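Local coordinates for B-cell lymphoma 3 protein (PDB 1K1A) that regulates transcription of NF-kappa-B target genes, holding the p50 subunit out of the nucleus when cytoplasmic and acting as a transcriptional activator when nuclear, at residues A[83-86]-A[87-90]; A[120-123]-A[124-128]; A[153-156]-A[157-161]; A[166-169]-A[170-173]. One frame throughout, in Å; residues are numbered along the deposited sequence.

Contact 1 (A[83-86]-A[87-90])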
loop_
_atom_site.group_PDB
_atom_site.type_symbol
_atom_site.label_atom_id
_atom_site.label_comp_id
_atom_site.label_asym_id
_atom_site.label_seq_id
_atom_site.Cartn_x
_atom_site.Cartn_y
_atom_site.Cartn_z
ATOM N N ALA A 83 -2.165 -8.635 0.305
ATOM C CA ALA A 83 -1.127 -7.614 0.393
ATOM C C ALA A 83 -1.656 -6.294 0.945
ATOM O O ALA A 83 -0.993 -5.659 1.771
ATOM C CB ALA A 83 -0.456 -7.401 -0.965
ATOM N N HIS A 84 -2.839 -5.875 0.477
ATOM C CA HIS A 84 -3.468 -4.647 0.961
ATOM C C HIS A 84 -3.696 -4.758 2.465
ATOM O O HIS A 84 -3.469 -3.808 3.216
ATOM C CB HIS A 84 -4.855 -4.417 0.314
ATOM C CG HIS A 84 -4.827 -4.008 -1.132
ATOM N ND1 HIS A 84 -4.645 -2.699 -1.541
ATOM C CD2 HIS A 84 -5.072 -4.717 -2.259
ATOM C CE1 HIS A 84 -4.729 -2.634 -2.859
ATOM N NE2 HIS A 84 -4.989 -3.844 -3.319
ATOM N N LEU A 85 -4.199 -5.908 2.896
ATOM C CA LEU A 85 -4.527 -6.101 4.311
ATOM C C LEU A 85 -3.284 -6.114 5.190
ATOM O O LEU A 85 -3.307 -5.587 6.306
ATOM C CB LEU A 85 -5.346 -7.381 4.518
ATOM C CG LEU A 85 -6.771 -7.359 3.959
ATOM C CD1 LEU A 85 -7.421 -8.722 4.132
ATOM C CD2 LEU A 85 -7.605 -6.275 4.655
ATOM N N ALA A 86 -2.200 -6.710 4.694
ATOM C CA ALA A 86 -0.934 -6.697 5.430
ATOM C C ALA A 86 -0.451 -5.264 5.633
ATOM O O ALA A 86 0.052 -4.921 6.705
ATOM C CB ALA A 86 0.128 -7.536 4.733
ATOM N N CYS A 87 -0.628 -4.413 4.621
ATOM C CA CYS A 87 -0.219 -3.012 4.759
ATOM C C CYS A 87 -1.141 -2.165 5.670
ATOM O O CYS A 87 -0.666 -1.358 6.470
ATOM C CB CYS A 87 -0.011 -2.357 3.389
ATOM S SG CYS A 87 1.276 -3.124 2.391
ATOM N N GLU A 88 -2.454 -2.337 5.580
ATOM C CA GLU A 88 -3.297 -1.569 6.482
ATOM C C GLU A 88 -3.105 -2.025 7.938
ATOM O O GLU A 88 -3.346 -1.263 8.866
ATOM C CB GLU A 88 -4.767 -1.581 6.056
ATOM C CG GLU A 88 -5.444 -2.933 6.104
ATOM C CD GLU A 88 -6.954 -2.833 5.920
ATOM O OE1 GLU A 88 -7.597 -2.015 6.615
ATOM O OE2 GLU A 88 -7.500 -3.568 5.074
ATOM N N HIS A 89 -2.607 -3.244 8.130
ATOM C CA HIS A 89 -2.369 -3.743 9.485
ATOM C C HIS A 89 -0.916 -3.578 9.912
ATOM O O HIS A 89 -0.482 -4.167 10.902
ATOM C CB HIS A 89 -2.808 -5.203 9.629
ATOM C CG HIS A 89 -4.286 -5.376 9.763
ATOM N ND1 HIS A 89 -4.920 -5.470 10.986
ATOM C CD2 HIS A 89 -5.260 -5.469 8.827
ATOM C CE1 HIS A 89 -6.220 -5.618 10.794
ATOM N NE2 HIS A 89 -6.451 -5.613 9.493
ATOM N N ARG A 90 -0.172 -2.773 9.159
ATOM C CA ARG A 90 1.230 -2.496 9.465
ATOM C C ARG A 90 2.021 -3.760 9.833
ATOM O O ARG A 90 2.716 -3.785 10.850
ATOM C CB ARG A 90 1.328 -1.486 10.619
ATOM C CG ARG A 90 0.553 -0.182 10.407
ATOM C CD ARG A 90 0.651 0.773 11.593
ATOM N NE ARG A 90 0.151 2.120 11.297
ATOM C CZ ARG A 90 -1.095 2.519 11.509
ATOM N NH1 ARG A 90 -1.988 1.680 12.003
ATOM N NH2 ARG A 90 -1.459 3.760 11.210
#

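Contact 2 (A[120-123]-A[124-128])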
loop_
_atom_site.group_PDB
_atom_site.type_symbol
_atom_site.label_atom_id
_atom_site.label_comp_id
_atom_site.label_asym_id
_atom_site.label_seq_id
_atom_site.Cartn_x
_atom_site.Cartn_y
_atom_site.Cartn_z
ATOM N N LEU A 120 0.881 -0.092 -2.018
ATOM C CA LEU A 120 1.852 0.971 -1.746
ATOM C C LEU A 120 1.193 2.253 -1.216
ATOM O O LEU A 120 1.698 2.878 -0.274
ATOM C CB LEU A 120 2.714 1.266 -2.984
ATOM C CG LEU A 120 3.781 2.341 -2.797
ATOM C CD1 LEU A 120 4.686 1.959 -1.628
ATOM C CD2 LEU A 120 4.597 2.518 -4.068
ATOM N N HIS A 121 0.075 2.651 -1.819
ATOM C CA HIS A 121 -0.673 3.819 -1.336
ATOM C C HIS A 121 -1.077 3.616 0.121
ATOM O O HIS A 121 -0.890 4.494 0.952
ATOM C CB HIS A 121 -1.940 4.066 -2.168
ATOM C CG HIS A 121 -1.678 4.565 -3.556
ATOM N ND1 HIS A 121 -1.211 5.837 -3.819
ATOM C CD2 HIS A 121 -1.858 3.977 -4.763
ATOM C CE1 HIS A 121 -1.098 6.001 -5.125
ATOM N NE2 HIS A 121 -1.473 4.884 -5.719
ATOM N N VAL A 122 -1.661 2.457 0.415
ATOM C CA VAL A 122 -2.064 2.119 1.776
ATOM C C VAL A 122 -0.877 2.173 2.743
ATOM O O VAL A 122 -0.964 2.781 3.811
ATOM C CB VAL A 122 -2.706 0.719 1.842
ATOM C CG1 VAL A 122 -2.978 0.325 3.285
ATOM C CG2 VAL A 122 -4.004 0.689 1.035
ATOM N N ALA A 123 0.235 1.559 2.358
ATOM C CA ALA A 123 1.416 1.541 3.212
ATOM C C ALA A 123 1.935 2.954 3.517
ATOM O O ALA A 123 2.281 3.272 4.661
ATOM C CB ALA A 123 2.524 0.684 2.587
ATOM N N VAL A 124 2.008 3.786 2.487
ATOM C CA VAL A 124 2.500 5.155 2.648
ATOM C C VAL A 124 1.593 5.924 3.605
ATOM O O VAL A 124 2.071 6.659 4.476
ATOM C CB VAL A 124 2.608 5.871 1.285
ATOM C CG1 VAL A 124 2.855 7.392 1.467
ATOM C CG2 VAL A 124 3.718 5.249 0.446
ATOM N N ASN A 125 0.288 5.712 3.466
ATOM C CA ASN A 125 -0.700 6.334 4.339
ATOM C C ASN A 125 -0.559 5.942 5.813
ATOM O O ASN A 125 -0.812 6.757 6.694
ATOM C CB ASN A 125 -2.115 6.090 3.819
ATOM C CG ASN A 125 -2.427 6.921 2.584
ATOM O OD1 ASN A 125 -1.732 7.898 2.294
ATOM N ND2 ASN A 125 -3.469 6.537 1.849
ATOM N N THR A 126 -0.133 4.709 6.083
ATOM C CA THR A 126 0.139 4.305 7.456
ATOM C C THR A 126 1.503 4.842 7.870
ATOM O O THR A 126 1.836 4.856 9.052
ATOM C CB THR A 126 0.146 2.772 7.620
ATOM O OG1 THR A 126 1.311 2.228 6.987
ATOM C CG2 THR A 126 -1.025 2.119 6.895
ATOM N N GLU A 127 2.291 5.255 6.882
ATOM C CA GLU A 127 3.652 5.746 7.110
ATOM C C GLU A 127 4.567 4.700 7.733
ATOM O O GLU A 127 5.562 5.035 8.381
ATOM C CB GLU A 127 3.635 7.016 7.952
ATOM C CG GLU A 127 2.766 8.110 7.359
ATOM C CD GLU A 127 2.529 9.236 8.324
ATOM O OE1 GLU A 127 2.549 8.976 9.547
ATOM O OE2 GLU A 127 2.321 10.373 7.863
ATOM N N CYS A 128 4.230 3.431 7.537
ATOM C CA CYS A 128 5.072 2.345 8.013
ATOM C C CYS A 128 6.237 2.177 7.049
ATOM O O CYS A 128 6.061 1.738 5.909
ATOM C CB CYS A 128 4.269 1.052 8.125
ATOM S SG CYS A 128 5.235 -0.377 8.674
#

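Contact 3 (A[153-156]-A[157-161])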
loop_
_atom_site.group_PDB
_atom_site.type_symbol
_atom_site.label_atom_id
_atom_site.label_comp_id
_atom_site.label_asym_id
_atom_site.label_seq_id
_atom_site.Cartn_x
_atom_site.Cartn_y
_atom_site.Cartn_z
ATOM N N PRO A 153 2.050 8.033 -4.877
ATOM C CA PRO A 153 2.377 7.908 -3.450
ATOM C C PRO A 153 3.152 9.125 -2.916
ATOM O O PRO A 153 2.937 9.537 -1.773
ATOM C CB PRO A 153 3.253 6.657 -3.412
ATOM C CG PRO A 153 2.728 5.822 -4.549
ATOM C CD PRO A 153 2.430 6.830 -5.638
ATOM N N LEU A 154 4.034 9.693 -3.731
ATOM C CA LEU A 154 4.815 10.850 -3.291
ATOM C C LEU A 154 3.915 12.029 -2.917
ATOM O O LEU A 154 4.118 12.686 -1.889
ATOM C CB LEU A 154 5.826 11.275 -4.360
ATOM C CG LEU A 154 6.699 12.483 -3.977
ATOM C CD1 LEU A 154 7.448 12.226 -2.676
ATOM C CD2 LEU A 154 7.662 12.844 -5.095
ATOM N N ILE A 155 2.922 12.295 -3.747
ATOM C CA ILE A 155 2.014 13.405 -3.487
ATOM C C ILE A 155 1.189 13.123 -2.232
ATOM O O ILE A 155 0.997 14.009 -1.388
ATOM C CB ILE A 155 1.143 13.701 -4.731
ATOM C CG1 ILE A 155 2.024 14.281 -5.845
ATOM C CG2 ILE A 155 0.005 14.654 -4.384
ATOM C CD1 ILE A 155 1.395 14.282 -7.231
ATOM N N HIS A 156 0.754 11.874 -2.075
ATOM C CA HIS A 156 0.040 11.479 -0.870
ATOM C C HIS A 156 0.901 11.781 0.352
ATOM O O HIS A 156 0.421 12.360 1.329
ATOM C CB HIS A 156 -0.316 9.981 -0.904
ATOM C CG HIS A 156 -1.501 9.655 -1.767
ATOM N ND1 HIS A 156 -2.792 9.991 -1.417
ATOM C CD2 HIS A 156 -1.591 9.001 -2.950
ATOM C CE1 HIS A 156 -3.625 9.569 -2.353
ATOM N NE2 HIS A 156 -2.923 8.960 -3.291
ATOM N N ALA A 157 2.178 11.402 0.289
ATOM C CA ALA A 157 3.106 11.615 1.401
ATOM C C ALA A 157 3.278 13.099 1.727
ATOM O O ALA A 157 3.343 13.486 2.902
ATOM C CB ALA A 157 4.467 10.983 1.095
ATOM N N VAL A 158 3.364 13.924 0.689
ATOM C CA VAL A 158 3.519 15.366 0.882
ATOM C C VAL A 158 2.277 15.970 1.536
ATOM O O VAL A 158 2.386 16.788 2.450
ATOM C CB VAL A 158 3.836 16.094 -0.434
ATOM C CG1 VAL A 158 3.692 17.596 -0.264
ATOM C CG2 VAL A 158 5.242 15.749 -0.895
ATOM N N GLU A 159 1.099 15.560 1.077
ATOM C CA GLU A 159 -0.153 16.045 1.666
ATOM C C GLU A 159 -0.337 15.619 3.129
ATOM O O GLU A 159 -0.916 16.365 3.934
ATOM C CB GLU A 159 -1.347 15.622 0.816
ATOM C CG GLU A 159 -1.309 16.219 -0.577
ATOM C CD GLU A 159 -2.565 15.955 -1.375
ATOM O OE1 GLU A 159 -3.208 14.904 -1.155
ATOM O OE2 GLU A 159 -2.903 16.798 -2.235
ATOM N N ASN A 160 0.181 14.442 3.479
ATOM C CA ASN A 160 0.126 13.944 4.856
ATOM C C ASN A 160 1.208 14.570 5.732
ATOM O O ASN A 160 1.341 14.223 6.909
ATOM C CB ASN A 160 0.308 12.415 4.895
ATOM C CG ASN A 160 -0.775 11.664 4.129
ATOM O OD1 ASN A 160 -1.853 12.194 3.857
ATOM N ND2 ASN A 160 -0.487 10.408 3.783
ATOM N N ASN A 161 2.002 15.464 5.148
ATOM C CA ASN A 161 3.113 16.093 5.859
ATOM C C ASN A 161 4.023 15.080 6.566
ATOM O O ASN A 161 4.297 15.194 7.758
ATOM C CB ASN A 161 2.610 17.159 6.846
ATOM C CG ASN A 161 3.742 17.973 7.447
ATOM O OD1 ASN A 161 4.745 18.238 6.787
ATOM N ND2 ASN A 161 3.596 18.357 8.718
#

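Contact 4 (A[166-169]-A[170-173])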
loop_
_atom_site.group_PDB
_atom_site.type_symbol
_atom_site.label_atom_id
_atom_site.label_comp_id
_atom_site.label_asym_id
_atom_site.label_seq_id
_atom_site.Cartn_x
_atom_site.Cartn_y
_atom_site.Cartn_z
ATOM N N VAL A 166 8.410 11.035 2.436
ATOM C CA VAL A 166 8.921 11.812 1.321
ATOM C C VAL A 166 10.375 11.455 1.071
ATOM O O VAL A 166 10.762 11.175 -0.054
ATOM C CB VAL A 166 8.757 13.340 1.554
ATOM C CG1 VAL A 166 9.580 14.128 0.545
ATOM C CG2 VAL A 166 7.259 13.738 1.463
ATOM N N GLN A 167 11.174 11.416 2.132
ATOM C CA GLN A 167 12.578 11.047 1.992
ATOM C C GLN A 167 12.754 9.603 1.499
ATOM O O GLN A 167 13.580 9.330 0.632
ATOM C CB GLN A 167 13.336 11.294 3.304
ATOM C CG GLN A 167 13.542 12.795 3.601
ATOM C CD GLN A 167 14.309 13.073 4.894
ATOM O OE1 GLN A 167 14.464 12.191 5.741
ATOM N NE2 GLN A 167 14.771 14.318 5.053
ATOM N N LEU A 168 11.944 8.694 2.029
ATOM C CA LEU A 168 12.023 7.282 1.660
ATOM C C LEU A 168 11.674 7.057 0.189
ATOM O O LEU A 168 12.363 6.320 -0.511
ATOM C CB LEU A 168 11.120 6.439 2.575
ATOM C CG LEU A 168 11.205 4.916 2.413
ATOM C CD1 LEU A 168 12.664 4.434 2.497
ATOM C CD2 LEU A 168 10.338 4.206 3.451
ATOM N N LEU A 169 10.610 7.702 -0.282
ATOM C CA LEU A 169 10.191 7.537 -1.675
ATOM C C LEU A 169 11.179 8.130 -2.680
ATOM O O LEU A 169 11.456 7.527 -3.723
ATOM C CB LEU A 169 8.784 8.105 -1.893
ATOM C CG LEU A 169 7.638 7.328 -1.231
ATOM C CD1 LEU A 169 6.395 8.187 -1.100
ATOM C CD2 LEU A 169 7.315 6.052 -2.007
ATOM N N LEU A 170 11.720 9.306 -2.371
ATOM C CA LEU A 170 12.675 9.942 -3.270
ATOM C C LEU A 170 13.942 9.106 -3.353
ATOM O O LEU A 170 14.554 8.976 -4.410
ATOM C CB LEU A 170 12.994 11.367 -2.810
ATOM C CG LEU A 170 11.835 12.373 -2.950
ATOM C CD1 LEU A 170 12.172 13.682 -2.251
ATOM C CD2 LEU A 170 11.461 12.621 -4.409
ATOM N N GLN A 171 14.300 8.518 -2.224
ATOM C CA GLN A 171 15.437 7.629 -2.115
ATOM C C GLN A 171 15.283 6.440 -3.065
ATOM O O GLN A 171 16.273 5.916 -3.599
ATOM C CB GLN A 171 15.480 7.136 -0.671
ATOM C CG GLN A 171 16.762 6.579 -0.185
ATOM C CD GLN A 171 16.748 6.408 1.321
ATOM O OE1 GLN A 171 16.663 5.290 1.827
ATOM N NE2 GLN A 171 16.835 7.518 2.040
ATOM N N HIS A 172 14.041 6.009 -3.276
ATOM C CA HIS A 172 13.780 4.850 -4.132
ATOM C C HIS A 172 13.398 5.160 -5.584
ATOM O O HIS A 172 12.847 4.306 -6.280
ATOM C CB HIS A 172 12.745 3.930 -3.488
ATOM C CG HIS A 172 13.289 3.128 -2.351
ATOM N ND1 HIS A 172 13.822 1.869 -2.519
ATOM C CD2 HIS A 172 13.405 3.414 -1.033
ATOM C CE1 HIS A 172 14.235 1.409 -1.351
ATOM N NE2 HIS A 172 13.993 2.327 -0.432
ATOM N N GLY A 173 13.665 6.382 -6.033
ATOM C CA GLY A 173 13.470 6.734 -7.433
ATOM C C GLY A 173 12.134 7.338 -7.854
ATOM O O GLY A 173 11.823 7.374 -9.046
HETATM O O HOH W 1 16.465 10.452 1.488
#

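Contact 1 (A[83-86]-A[87-90])
C87 begins the last turn of helix 82-88, in ankyrin repeat 3, by giving its N-H to A83 O at 3.1 Å. With chi1 at -61° the sulfur sits beside the backbone N, SG 3.5 Å from A83 O. E88 follows with N bonded to H84 O at 3.0 Å, the donor lying in the carbonyl plane. Here CG is wedged between the backbone N and the carbonyl carbon (chi1 65°), which brings it to 3.4 Å from L85 O and turns the extended chain alongside L85, the two side chains pointing the same way. Shortening E88 to an alanine removes CG and the carboxylate, and is likely to open a gap beside L85 O. H89, the first residue off the helix, closes the series with N to L85 O at 3.1 Å, while its ring meets that oxygen edge-on, CD2 lying 3.2 Å from L85 O in the ring plane. R90, with positive phi, is the C' residue of a Schellman motif, and its N bonds to C87 O. The turn is sandwiched between two helices: L85, A86 and H89 pack on helix 49-55, and C87 and E88 on helix 119-126.

Contact 2 (A[120-123]-A[124-128])
An ST turn built on T126, which also bonds back to A123, combines with a Schellman motif to finish helix 119-126 in ankyrin repeat 4. T126 OG1 donates to A123 O at 2.7 Å, approaching from a position tilted off the carbonyl plane, and in turn accepts C128 N at 3.2 Å. The hydroxyl can do both because chi1, 71°, sets it between the backbone N and the carbonyl carbon, within reach of A123 O, leaving CG2 against V122 O at 3.2 Å. T126 N, bonded chiefly to V122 O, makes a weak second bond to A123 O, as does C128 N, so several donors gather on one carbonyl at the helix end. E127 takes positive phi (61°), which swings the chain out of the helix and puts C128 at the N-cap position of helix 129-137. One turn earlier, V124 N bonds to L120 O at 2.9 Å, and V124 CG2 lies close against that oxygen. The same methyl meets L120 CD1 at 4.0 Å, the two side chains crossing at a slant. N125 N bonds to H121 O, and the side-chain amide lays a face over the same oxygen, CG 3.3 Å away, without ND2 bonding to it. L120 and V124 pack on P153 of helix 153-159, and the H121 ring meets that of H156 with planes about 75° apart. A123 faces L135 and V132 of helix 129-137, while V122 looks back to helix 82-88.

Contact 3 (A[153-156]-A[157-161])
E159 runs back along I155, one helical turn earlier, and the two side chains point the same way. Its CB stands 3.6 Å from I155 O and a little farther from H156 O. CG comes closer, 3.3 Å from I155 O, since chi1 of -63° holds it beside the backbone N, and the chain then extends so that CD reaches 4.2 Å from I155 CG2. At the tip, OE1 forms a salt bridge with R151, so the charge is paired outside the turn. H156 ND1 is 4.9 Å from E159 OE1, too far for contact. The backbone of helix 153-159, in ankyrin repeat 5, carries the regular bonds: E159 N bonds almost straight to I155 O at 2.9 Å (N-H...O 167°), after A157 and V158 have bonded to P153 and L154. N161, with positive phi, ends the helix in a Schellman motif. Just before it, N160 N bonds to H156 O, and the side-chain amide turns a face to the same oxygen, CG lying 3.1 Å from H156 O. That amide bonds through ND2 to N125 OD1. V158 CG2 lies 3.4 Å from L154 O, and the valine reaches A186 and S189 of helix 186-193.

Contact 4 (A[166-169]-A[170-173])
A Schellman motif around G173 ends helix 163-171 of ankyrin repeat 5, where H172, the first residue off the helix, meets L168 and L169. H172 N divides its hydrogen between L168 O and L169 O, both bonds weak, the latter at 3.0 Å. G173 N then bonds to L170 O. With phi at 93°, a CB on this glycine would press against the carbonyl oxygen of H172. The H172 ring lies beside L168, the two side chains pointing the same way, and its CD2 meets L168 CD1 at 3.7 Å. The same CD2 is turned edge-on to L168 O, 3.1 Å away in the ring plane. With CG opposite the backbone N (chi1 -174°) and chi2 at 52°, L168 brings CD1 to the ring. A serine in place of H172 takes the ring away, and is likely to open a gap between L168 CD1 and L136, which the histidine side chain also touches. Farther back, L170 N bonds to V166 O at 3.1 Å, and L170 CD1 lies beside V166 CG1 at 3.8 Å; both residues also pack on T201 of helix 196-204. On the exposed flank a water donates to Q167 O at 3.2 Å and accepts from Q171 NE2 at 3.0 Å, bridging one turn. The chemistry is thus divided by side: aliphatic branches meet neighbouring helices, solvent enters the hydrogen bonding along Q167 and Q171, and L168 O, only weakly bonded by H172 N, has the CD2 edge of the ring beside it, probably a favourable, polarised C-H.

From the N terminus the four contacts come in series. Each is one continuous stretch at the end of a helix, so none closes a long loop, nests in another or crosses it. Contacts 1, 2 and 3 end helices 82-88, 119-126 and 153-159 in ankyrin repeats 3, 4 and 5. Contact 2 touches both others, R90 lying against T126 and P153 against H121, whereas contacts 1 and 3 stay about 10 Å apart at their nearest atoms. Contact 4 lies on helix 163-171, which follows the helix of contact 3 in the same repeat; L169 CD1 packs on L154 and also approaches V124 of contact 2. Together they join successive repeats along the stack and the two helices within repeat 5.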